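Local coordinates for protein L-lysine 6-monooxygenase involved in desferrioxamine biosynthesis (Erwinia amylovora CFBP1430, PDB 5O8P) that probably catalyses the FAD- and NADPH-dependent N-hydroxylation of cadaverine on the way to the siderophore desferrioxamine, at residues I14-F19 and L117-R122; P42-H47 and Q105-A110. All blocks are in the same frame, centred on the assembly; numbering follows the deposited sequence.

Contact 1: residues I14-F19 and L117-R122; sequences IGIGPF and LRWNTR. With FAD (flavin-adenine dinucleotide), chain C.
I16, in the glycine-rich turn of a Rossmann-type FAD-binding beta-alpha-beta unit, packs on L117, of strand 117-118, and on W119, in the short link before strand 121-129. The contact is apolar and rests on one isoleucine. CG1 lies beside the backbone N (chi1 -55°) and the chain runs on extended from there, which carries CD1 out to L117 CD2 at 3.9 Å. The same methyl sits over one face of the W119 indole as a CH-pi contact, I16 CD1 standing 4.0 Å from the centroid of the six-membered ring and 12° off its normal. The other branch comes over the same side of the ring, outside its outline, with I16 CG2 3.7 Å from W119 CH2. Within the same segment as the indole, T121 OG1 donates to W119 O (2.7 Å), from above the carbonyl plane. The glycines on either side of I16 present bare backbone to the cofactor: G15 CA comes 3.2 Å from FAD O4B, and G17 CA 3.0 Å from FAD O5B, just ahead of helix 18-27. From 117-122, T121 O approaches the adenine at C2A (3.5 Å), so both segments touch the adenosine half of FAD. I16 N is bound by D39, itself an FAD ligand. I16 and L117 share F37 of strand 35-38 and L21 of helix 18-27 as neighbours, while A111 of helix 100-113 lies against L117 and W119; strand 117-118 pairs in parallel with strand 35-38.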
loop_
_atom_site.group_PDB
_atom_site.type_symbol
_atom_site.label_atom_id
_atom_site.label_comp_id
_atom_site.label_asym_id
_atom_site.label_seq_id
_atom_site.Cartn_x
_atom_site.Cartn_y
_atom_site.Cartn_z
ATOM N N ILE B 14 24.180 -25.410 -23.406
ATOM C CA ILE B 14 24.606 -26.351 -22.367
ATOM C C ILE B 14 24.157 -25.808 -21.020
ATOM O O ILE B 14 24.654 -24.796 -20.575
ATOM C CB ILE B 14 26.128 -26.522 -22.367
ATOM C CG1 ILE B 14 26.593 -27.060 -23.714
ATOM C CG2 ILE B 14 26.573 -27.418 -21.214
ATOM C CD1 ILE B 14 28.104 -27.076 -23.871
ATOM N N GLY B 15 23.232 -26.503 -20.382
ATOM C CA GLY B 15 22.589 -26.072 -19.145
ATOM C C GLY B 15 21.204 -25.561 -19.459
ATOM O O GLY B 15 21.048 -24.826 -20.411
ATOM N N ILE B 16 20.199 -25.982 -18.696
ATOM C CA ILE B 16 18.829 -25.514 -18.866
ATOM C C ILE B 16 18.332 -24.961 -17.528
ATOM O O ILE B 16 17.514 -25.572 -16.799
ATOM C CB ILE B 16 17.888 -26.606 -19.419
ATOM C CG1 ILE B 16 18.435 -27.173 -20.725
ATOM C CG2 ILE B 16 16.498 -26.035 -19.692
ATOM C CD1 ILE B 16 17.763 -28.470 -21.137
ATOM N N GLY B 17 18.868 -23.794 -17.206
ATOM C CA GLY B 17 18.321 -22.965 -16.143
ATOM C C GLY B 17 17.237 -22.118 -16.747
ATOM O O GLY B 17 16.905 -22.311 -17.911
ATOM N N PRO B 18 16.680 -21.170 -15.976
ATOM C CA PRO B 18 15.634 -20.305 -16.533
ATOM C C PRO B 18 16.100 -19.469 -17.714
ATOM O O PRO B 18 15.284 -19.171 -18.596
ATOM C CB PRO B 18 15.240 -19.402 -15.361
ATOM C CG PRO B 18 15.823 -20.039 -14.142
ATOM C CD PRO B 18 17.028 -20.792 -14.596
ATOM N N PHE B 19 17.386 -19.127 -17.749
ATOM C CA PHE B 19 17.931 -18.395 -18.897
ATOM C C PHE B 19 17.946 -19.198 -20.210
ATOM O O PHE B 19 17.361 -18.750 -21.193
ATOM C CB PHE B 19 19.320 -17.822 -18.578
ATOM C CG PHE B 19 19.322 -16.891 -17.411
ATOM C CD1 PHE B 19 18.342 -15.891 -17.280
ATOM C CD2 PHE B 19 20.300 -16.969 -16.454
ATOM C CE1 PHE B 19 18.332 -15.033 -16.208
ATOM C CE2 PHE B 19 20.293 -16.089 -15.377
ATOM C CZ PHE B 19 19.299 -15.145 -15.253
ATOM N N LEU B 117 14.757 -29.684 -25.984
ATOM C CA LEU B 117 15.498 -29.979 -24.747
ATOM C C LEU B 117 15.901 -31.445 -24.680
ATOM O O LEU B 117 15.110 -32.292 -25.046
ATOM C CB LEU B 117 14.644 -29.633 -23.519
ATOM C CG LEU B 117 14.051 -28.223 -23.499
ATOM C CD1 LEU B 117 13.278 -28.006 -22.206
ATOM C CD2 LEU B 117 15.154 -27.180 -23.696
ATOM N N ARG B 118 17.120 -31.718 -24.215
ATOM C CA ARG B 118 17.624 -33.072 -24.002
ATOM C C ARG B 118 18.083 -33.218 -22.553
ATOM O O ARG B 118 19.178 -32.777 -22.183
ATOM C CB ARG B 118 18.799 -33.378 -24.954
ATOM C CG ARG B 118 18.588 -34.631 -25.776
ATOM C CD ARG B 118 18.162 -34.363 -27.205
ATOM N NE ARG B 118 16.857 -33.714 -27.323
ATOM C CZ ARG B 118 16.223 -33.468 -28.478
ATOM N NH1 ARG B 118 16.744 -33.835 -29.656
ATOM N NH2 ARG B 118 15.048 -32.850 -28.459
ATOM N N TRP B 119 17.242 -33.834 -21.729
ATOM C CA TRP B 119 17.573 -34.047 -20.314
ATOM C C TRP B 119 18.507 -35.246 -20.125
ATOM O O TRP B 119 18.787 -35.974 -21.069
ATOM C CB TRP B 119 16.292 -34.222 -19.489
ATOM C CG TRP B 119 15.405 -33.028 -19.552
ATOM C CD1 TRP B 119 14.252 -32.902 -20.263
ATOM C CD2 TRP B 119 15.627 -31.771 -18.915
ATOM N NE1 TRP B 119 13.733 -31.643 -20.105
ATOM C CE2 TRP B 119 14.554 -30.927 -19.276
ATOM C CE3 TRP B 119 16.626 -31.275 -18.065
ATOM C CZ2 TRP B 119 14.445 -29.611 -18.815
ATOM C CZ3 TRP B 119 16.531 -29.967 -17.607
ATOM C CH2 TRP B 119 15.444 -29.150 -17.978
ATOM N N ASN B 120 18.990 -35.439 -18.899
ATOM C CA ASN B 120 19.871 -36.570 -18.552
ATOM C C ASN B 120 21.111 -36.655 -19.455
ATOM O O ASN B 120 21.504 -37.717 -19.871
ATOM C CB ASN B 120 19.078 -37.890 -18.544
ATOM C CG ASN B 120 18.006 -37.918 -17.460
ATOM O OD1 ASN B 120 16.819 -38.073 -17.757
ATOM N ND2 ASN B 120 18.418 -37.741 -16.191
ATOM N N THR B 121 21.733 -35.514 -19.709
ATOM C CA THR B 121 22.854 -35.391 -20.638
ATOM C C THR B 121 23.942 -34.502 -20.036
ATOM O O THR B 121 23.873 -33.275 -20.112
ATOM C CB THR B 121 22.338 -34.776 -21.957
ATOM O OG1 THR B 121 21.133 -35.433 -22.349
ATOM C CG2 THR B 121 23.350 -34.892 -23.064
ATOM N N ARG B 122 24.927 -35.129 -19.406
ATOM C CA ARG B 122 26.025 -34.403 -18.770
ATOM C C ARG B 122 27.109 -34.181 -19.813
ATOM O O ARG B 122 27.669 -35.132 -20.347
ATOM C CB ARG B 122 26.580 -35.183 -17.571
ATOM C CG ARG B 122 27.711 -34.504 -16.805
ATOM C CD ARG B 122 28.025 -35.203 -15.495
ATOM N NE ARG B 122 28.558 -36.556 -15.730
ATOM C CZ ARG B 122 27.931 -37.717 -15.467
ATOM N NH1 ARG B 122 26.708 -37.763 -14.926
ATOM N NH2 ARG B 122 28.544 -38.865 -15.742
HETATM P PA FAD C . 20.592 -22.704 -13.045
HETATM O O1A FAD C . 19.451 -23.221 -12.190
HETATM O O2A FAD C . 21.970 -22.574 -12.440
HETATM O O5B FAD C . 20.643 -23.686 -14.327
HETATM C C5B FAD C . 21.810 -24.414 -14.693
HETATM C C4B FAD C . 21.503 -25.815 -15.208
HETATM O O4B FAD C . 22.633 -26.305 -15.947
HETATM C C3B FAD C . 21.262 -26.814 -14.081
HETATM O O3B FAD C . 20.082 -27.571 -14.379
HETATM C C2B FAD C . 22.538 -27.654 -14.031
HETATM O O2B FAD C . 22.334 -29.007 -13.613
HETATM C C1B FAD C . 23.005 -27.607 -15.473
HETATM N N9A FAD C . 24.440 -27.927 -15.709
HETATM C C8A FAD C . 25.534 -27.415 -15.110
HETATM N N7A FAD C . 26.665 -27.976 -15.623
HETATM C C5A FAD C . 26.294 -28.864 -16.571
HETATM C C6A FAD C . 26.962 -29.809 -17.507
HETATM N N6A FAD C . 28.312 -29.926 -17.540
HETATM N N1A FAD C . 26.181 -30.552 -18.334
HETATM C C2A FAD C . 24.834 -30.459 -18.323
HETATM N N3A FAD C . 24.167 -29.632 -17.495
HETATM C C4A FAD C . 24.824 -28.824 -16.619
HETATM N N1 FAD C . 16.437 -13.859 -9.917
HETATM C C2 FAD C . 15.353 -13.104 -10.236
HETATM O O2 FAD C . 15.459 -12.291 -11.181
HETATM N N3 FAD C . 14.177 -13.211 -9.577
HETATM C C4 FAD C . 14.010 -14.070 -8.555
HETATM O O4 FAD C . 12.918 -14.146 -7.960
HETATM C C4X FAD C . 15.147 -14.931 -8.144
HETATM N N5 FAD C . 15.043 -15.816 -7.129
HETATM C C5X FAD C . 16.101 -16.584 -6.777
HETATM C C6 FAD C . 15.935 -17.477 -5.720
HETATM C C7 FAD C . 16.977 -18.301 -5.302
HETATM C C7M FAD C . 16.774 -19.258 -4.153
HETATM C C8 FAD C . 18.291 -18.220 -6.004
HETATM C C8M FAD C . 19.433 -19.099 -5.572
HETATM C C9 FAD C . 18.468 -17.326 -7.061
HETATM C C9A FAD C . 17.424 -16.488 -7.495
HETATM N N10 FAD C . 17.556 -15.557 -8.580
HETATM C C10 FAD C . 16.418 -14.768 -8.908
HETATM C "C1'" FAD C . 18.803 -15.375 -9.372
HETATM C "C2'" FAD C . 18.816 -16.223 -10.666
HETATM O "O2'" FAD C . 17.561 -16.094 -11.366
HETATM C "C3'" FAD C . 19.125 -17.714 -10.431
HETATM O "O3'" FAD C . 20.421 -17.870 -9.832
HETATM C "C4'" FAD C . 19.076 -18.556 -11.712
HETATM O "O4'" FAD C . 18.768 -19.914 -11.379
HETATM C "C5'" FAD C . 20.388 -18.528 -12.491
HETATM O "O5'" FAD C . 20.126 -18.853 -13.858
HETATM P P FAD C . 20.814 -20.129 -14.537
HETATM O O1P FAD C . 20.287 -20.247 -15.952
HETATM O O2P FAD C . 22.283 -19.919 -14.295
HETATM O O3P FAD C . 20.101 -21.253 -13.598
#

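Contact 2: residues P42-H47 and Q105-A110; sequences PGFDWH and QYCQWA. With FAD (flavin-adenine dinucleotide), chain C.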
loop_
_atom_site.group_PDB
_atom_site.type_symbol
_atom_site.label_atom_id
_atom_site.label_comp_id
_atom_site.label_asym_id
_atom_site.label_seq_id
_atom_site.Cartn_x
_atom_site.Cartn_y
_atom_site.Cartn_z
ATOM N N PRO B 42 17.341 -34.732 -14.595
ATOM C CA PRO B 42 16.249 -35.414 -15.304
ATOM C C PRO B 42 15.087 -34.517 -15.742
ATOM O O PRO B 42 14.297 -34.903 -16.598
ATOM C CB PRO B 42 15.777 -36.451 -14.287
ATOM C CG PRO B 42 16.094 -35.854 -12.965
ATOM C CD PRO B 42 17.373 -35.105 -13.168
ATOM N N GLY B 43 14.983 -33.334 -15.154
ATOM C CA GLY B 43 13.996 -32.356 -15.573
ATOM C C GLY B 43 14.338 -31.008 -14.997
ATOM O O GLY B 43 15.345 -30.850 -14.284
ATOM N N PHE B 44 13.501 -30.026 -15.306
ATOM C CA PHE B 44 13.675 -28.704 -14.736
ATOM C C PHE B 44 13.182 -28.761 -13.302
ATOM O O PHE B 44 12.088 -29.266 -13.028
ATOM C CB PHE B 44 12.891 -27.659 -15.509
ATOM C CG PHE B 44 13.209 -26.258 -15.107
ATOM C CD1 PHE B 44 14.250 -25.571 -15.729
ATOM C CD2 PHE B 44 12.478 -25.621 -14.115
ATOM C CE1 PHE B 44 14.543 -24.256 -15.388
ATOM C CE2 PHE B 44 12.768 -24.325 -13.751
ATOM C CZ PHE B 44 13.798 -23.626 -14.399
ATOM N N ASP B 45 14.001 -28.267 -12.383
ATOM C CA ASP B 45 13.630 -28.228 -10.978
ATOM C C ASP B 45 14.528 -27.191 -10.331
ATOM O O ASP B 45 15.696 -27.445 -10.049
ATOM C CB ASP B 45 13.765 -29.612 -10.319
ATOM C CG ASP B 45 12.725 -29.871 -9.218
ATOM O OD1 ASP B 45 11.797 -29.042 -9.017
ATOM O OD2 ASP B 45 12.843 -30.933 -8.552
ATOM N N TRP B 46 13.954 -26.002 -10.134
ATOM C CA TRP B 46 14.706 -24.781 -9.837
ATOM C C TRP B 46 14.658 -24.432 -8.368
ATOM O O TRP B 46 13.577 -24.190 -7.804
ATOM C CB TRP B 46 14.101 -23.639 -10.631
ATOM C CG TRP B 46 14.820 -22.339 -10.601
ATOM C CD1 TRP B 46 16.088 -22.083 -11.050
ATOM C CD2 TRP B 46 14.286 -21.088 -10.148
ATOM N NE1 TRP B 46 16.386 -20.744 -10.881
ATOM C CE2 TRP B 46 15.298 -20.111 -10.331
ATOM C CE3 TRP B 46 13.058 -20.702 -9.564
ATOM C CZ2 TRP B 46 15.118 -18.771 -9.962
ATOM C CZ3 TRP B 46 12.875 -19.367 -9.202
ATOM C CH2 TRP B 46 13.902 -18.416 -9.407
ATOM N N HIS B 47 15.850 -24.437 -7.760
ATOM C CA HIS B 47 16.096 -23.973 -6.392
ATOM C C HIS B 47 15.008 -24.411 -5.409
ATOM O O HIS B 47 14.312 -23.571 -4.807
ATOM C CB HIS B 47 16.324 -22.447 -6.394
ATOM C CG HIS B 47 17.568 -22.018 -7.123
ATOM N ND1 HIS B 47 18.735 -22.756 -7.103
ATOM C CD2 HIS B 47 17.809 -20.955 -7.926
ATOM C CE1 HIS B 47 19.648 -22.153 -7.843
ATOM N NE2 HIS B 47 19.113 -21.055 -8.351
ATOM N N GLN B 105 6.413 -24.600 -11.313
ATOM C CA GLN B 105 5.388 -25.339 -12.055
ATOM C C GLN B 105 5.265 -24.859 -13.503
ATOM O O GLN B 105 5.134 -25.674 -14.422
ATOM C CB GLN B 105 4.027 -25.191 -11.381
ATOM C CG GLN B 105 3.837 -26.015 -10.125
ATOM C CD GLN B 105 2.528 -25.715 -9.426
ATOM O OE1 GLN B 105 1.691 -24.947 -9.910
ATOM N NE2 GLN B 105 2.349 -26.304 -8.272
ATOM N N TYR B 106 5.299 -23.540 -13.685
ATOM C CA TYR B 106 5.257 -22.921 -15.014
ATOM C C TYR B 106 6.476 -23.294 -15.875
ATOM O O TYR B 106 6.315 -23.696 -17.023
ATOM C CB TYR B 106 5.061 -21.389 -14.886
ATOM C CG TYR B 106 5.596 -20.538 -16.023
ATOM C CD1 TYR B 106 4.974 -20.538 -17.260
ATOM C CD2 TYR B 106 6.705 -19.705 -15.847
ATOM C CE1 TYR B 106 5.453 -19.767 -18.314
ATOM C CE2 TYR B 106 7.203 -18.926 -16.887
ATOM C CZ TYR B 106 6.574 -18.954 -18.127
ATOM O OH TYR B 106 7.061 -18.184 -19.176
ATOM N N CYS B 107 7.677 -23.179 -15.322
ATOM C CA CYS B 107 8.885 -23.570 -16.057
ATOM C C CYS B 107 8.865 -25.045 -16.451
ATOM O O CYS B 107 9.370 -25.411 -17.503
ATOM C CB CYS B 107 10.143 -23.274 -15.252
ATOM S SG CYS B 107 10.539 -21.516 -15.165
ATOM N N GLN B 108 8.275 -25.883 -15.604
ATOM C CA GLN B 108 8.180 -27.320 -15.871
ATOM C C GLN B 108 7.209 -27.573 -16.999
ATOM O O GLN B 108 7.502 -28.333 -17.900
ATOM C CB GLN B 108 7.757 -28.095 -14.615
ATOM C CG GLN B 108 8.893 -28.270 -13.609
ATOM C CD GLN B 108 8.441 -28.856 -12.284
ATOM O OE1 GLN B 108 7.244 -29.043 -12.037
ATOM N NE2 GLN B 108 9.398 -29.127 -11.409
ATOM N N TRP B 109 6.058 -26.917 -16.958
ATOM C CA TRP B 109 5.106 -26.959 -18.065
ATOM C C TRP B 109 5.732 -26.551 -19.398
ATOM O O TRP B 109 5.495 -27.200 -20.410
ATOM C CB TRP B 109 3.920 -26.059 -17.748
ATOM C CG TRP B 109 2.986 -25.849 -18.854
ATOM C CD1 TRP B 109 1.939 -26.630 -19.191
ATOM C CD2 TRP B 109 2.997 -24.765 -19.766
ATOM N NE1 TRP B 109 1.280 -26.105 -20.266
ATOM C CE2 TRP B 109 1.908 -24.952 -20.639
ATOM C CE3 TRP B 109 3.813 -23.638 -19.921
ATOM C CZ2 TRP B 109 1.615 -24.070 -21.664
ATOM C CZ3 TRP B 109 3.511 -22.745 -20.927
ATOM C CH2 TRP B 109 2.418 -22.969 -21.790
ATOM N N ALA B 110 6.514 -25.478 -19.396
ATOM C CA ALA B 110 7.196 -25.037 -20.605
ATOM C C ALA B 110 8.205 -26.082 -21.079
ATOM O O ALA B 110 8.223 -26.448 -22.251
ATOM C CB ALA B 110 7.887 -23.703 -20.375
HETATM P PA FAD C . 20.592 -22.704 -13.045
HETATM O O1A FAD C . 19.451 -23.221 -12.190
HETATM O O2A FAD C . 21.970 -22.574 -12.440
HETATM O O5B FAD C . 20.643 -23.686 -14.327
HETATM C C5B FAD C . 21.810 -24.414 -14.693
HETATM C C4B FAD C . 21.503 -25.815 -15.208
HETATM O O4B FAD C . 22.633 -26.305 -15.947
HETATM C C3B FAD C . 21.262 -26.814 -14.081
HETATM O O3B FAD C . 20.082 -27.571 -14.379
HETATM C C2B FAD C . 22.538 -27.654 -14.031
HETATM O O2B FAD C . 22.334 -29.007 -13.613
HETATM C C1B FAD C . 23.005 -27.607 -15.473
HETATM N N9A FAD C . 24.440 -27.927 -15.709
HETATM C C8A FAD C . 25.534 -27.415 -15.110
HETATM N N7A FAD C . 26.665 -27.976 -15.623
HETATM C C5A FAD C . 26.294 -28.864 -16.571
HETATM C C6A FAD C . 26.962 -29.809 -17.507
HETATM N N6A FAD C . 28.312 -29.926 -17.540
HETATM N N1A FAD C . 26.181 -30.552 -18.334
HETATM C C2A FAD C . 24.834 -30.459 -18.323
HETATM N N3A FAD C . 24.167 -29.632 -17.495
HETATM C C4A FAD C . 24.824 -28.824 -16.619
HETATM N N1 FAD C . 16.437 -13.859 -9.917
HETATM C C2 FAD C . 15.353 -13.104 -10.236
HETATM O O2 FAD C . 15.459 -12.291 -11.181
HETATM N N3 FAD C . 14.177 -13.211 -9.577
HETATM C C4 FAD C . 14.010 -14.070 -8.555
HETATM O O4 FAD C . 12.918 -14.146 -7.960
HETATM C C4X FAD C . 15.147 -14.931 -8.144
HETATM N N5 FAD C . 15.043 -15.816 -7.129
HETATM C C5X FAD C . 16.101 -16.584 -6.777
HETATM C C6 FAD C . 15.935 -17.477 -5.720
HETATM C C7 FAD C . 16.977 -18.301 -5.302
HETATM C C7M FAD C . 16.774 -19.258 -4.153
HETATM C C8 FAD C . 18.291 -18.220 -6.004
HETATM C C8M FAD C . 19.433 -19.099 -5.572
HETATM C C9 FAD C . 18.468 -17.326 -7.061
HETATM C C9A FAD C . 17.424 -16.488 -7.495
HETATM N N10 FAD C . 17.556 -15.557 -8.580
HETATM C C10 FAD C . 16.418 -14.768 -8.908
HETATM C "C1'" FAD C . 18.803 -15.375 -9.372
HETATM C "C2'" FAD C . 18.816 -16.223 -10.666
HETATM O "O2'" FAD C . 17.561 -16.094 -11.366
HETATM C "C3'" FAD C . 19.125 -17.714 -10.431
HETATM O "O3'" FAD C . 20.421 -17.870 -9.832
HETATM C "C4'" FAD C . 19.076 -18.556 -11.712
HETATM O "O4'" FAD C . 18.768 -19.914 -11.379
HETATM C "C5'" FAD C . 20.388 -18.528 -12.491
HETATM O "O5'" FAD C . 20.126 -18.853 -13.858
HETATM P P FAD C . 20.814 -20.129 -14.537
HETATM O O1P FAD C . 20.287 -20.247 -15.952
HETATM O O2P FAD C . 22.283 -19.919 -14.295
HETATM O O3P FAD C . 20.101 -21.253 -13.598
#
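C107 lays its sulfur beside the ring of F44, a sulfur-aromatic contact that is oblique: SG is 4.5 Å from the F44 ring centroid and 43° off the ring normal. The CB of C107 lies closer to the ring than the sulfur does, next to F44 CE2. F44 reaches the helix because its CG is anti to the backbone N (chi1 -170°), which brings the ring against C107, with P18 and L21 of helix 18-27 also touching it. The next residue of the helix, Q108, reaches out with an extended chain, and NE2 donates to F44 O (3.1 Å, N-H...O angle 150°), somewhat tilted from the carbonyl plane. D45 OD1 lies 3.4 Å from Q108 NE2, but the angle is too poor for a bond. The next residue, W46, donates from NE1 nearly straight to the ribityl hydroxyl O4' of FAD (2.6 Å). The H47 side chain is poorly ordered, so its weak bond from NE2 to FAD O4' (3.3 Å) and its ring packing on the flavin methyl C8M are less certain. Helix 100-113 thus fixes the loop backbone through a donor amide, Q108 NE2, and an acceptor, N104 OD1, which takes W46 N, while W46 NE1 turns to FAD.

How the contacts relate
From the N terminus, the chain leaves strand 8-14 through the turn 14-19, enters helix 18-27 and returns along strand 35-38 to the loop 42-47. Helix 100-113 then brings 105-110 back to that loop, closing contact 2. A few residues later strand 117-118 and the turn after it come back to 14-19, closing contact 1, so contact 2 is nested within the longer loop. The two touch directly: W119 CH2 lies 3.4 Å from F44 N, and P18 CG 3.4 Å from W46 NE1. Together they tie the dinucleotide-binding turn and the loop after strand 35-38, both on FAD, to helix 100-113 and the strands after it.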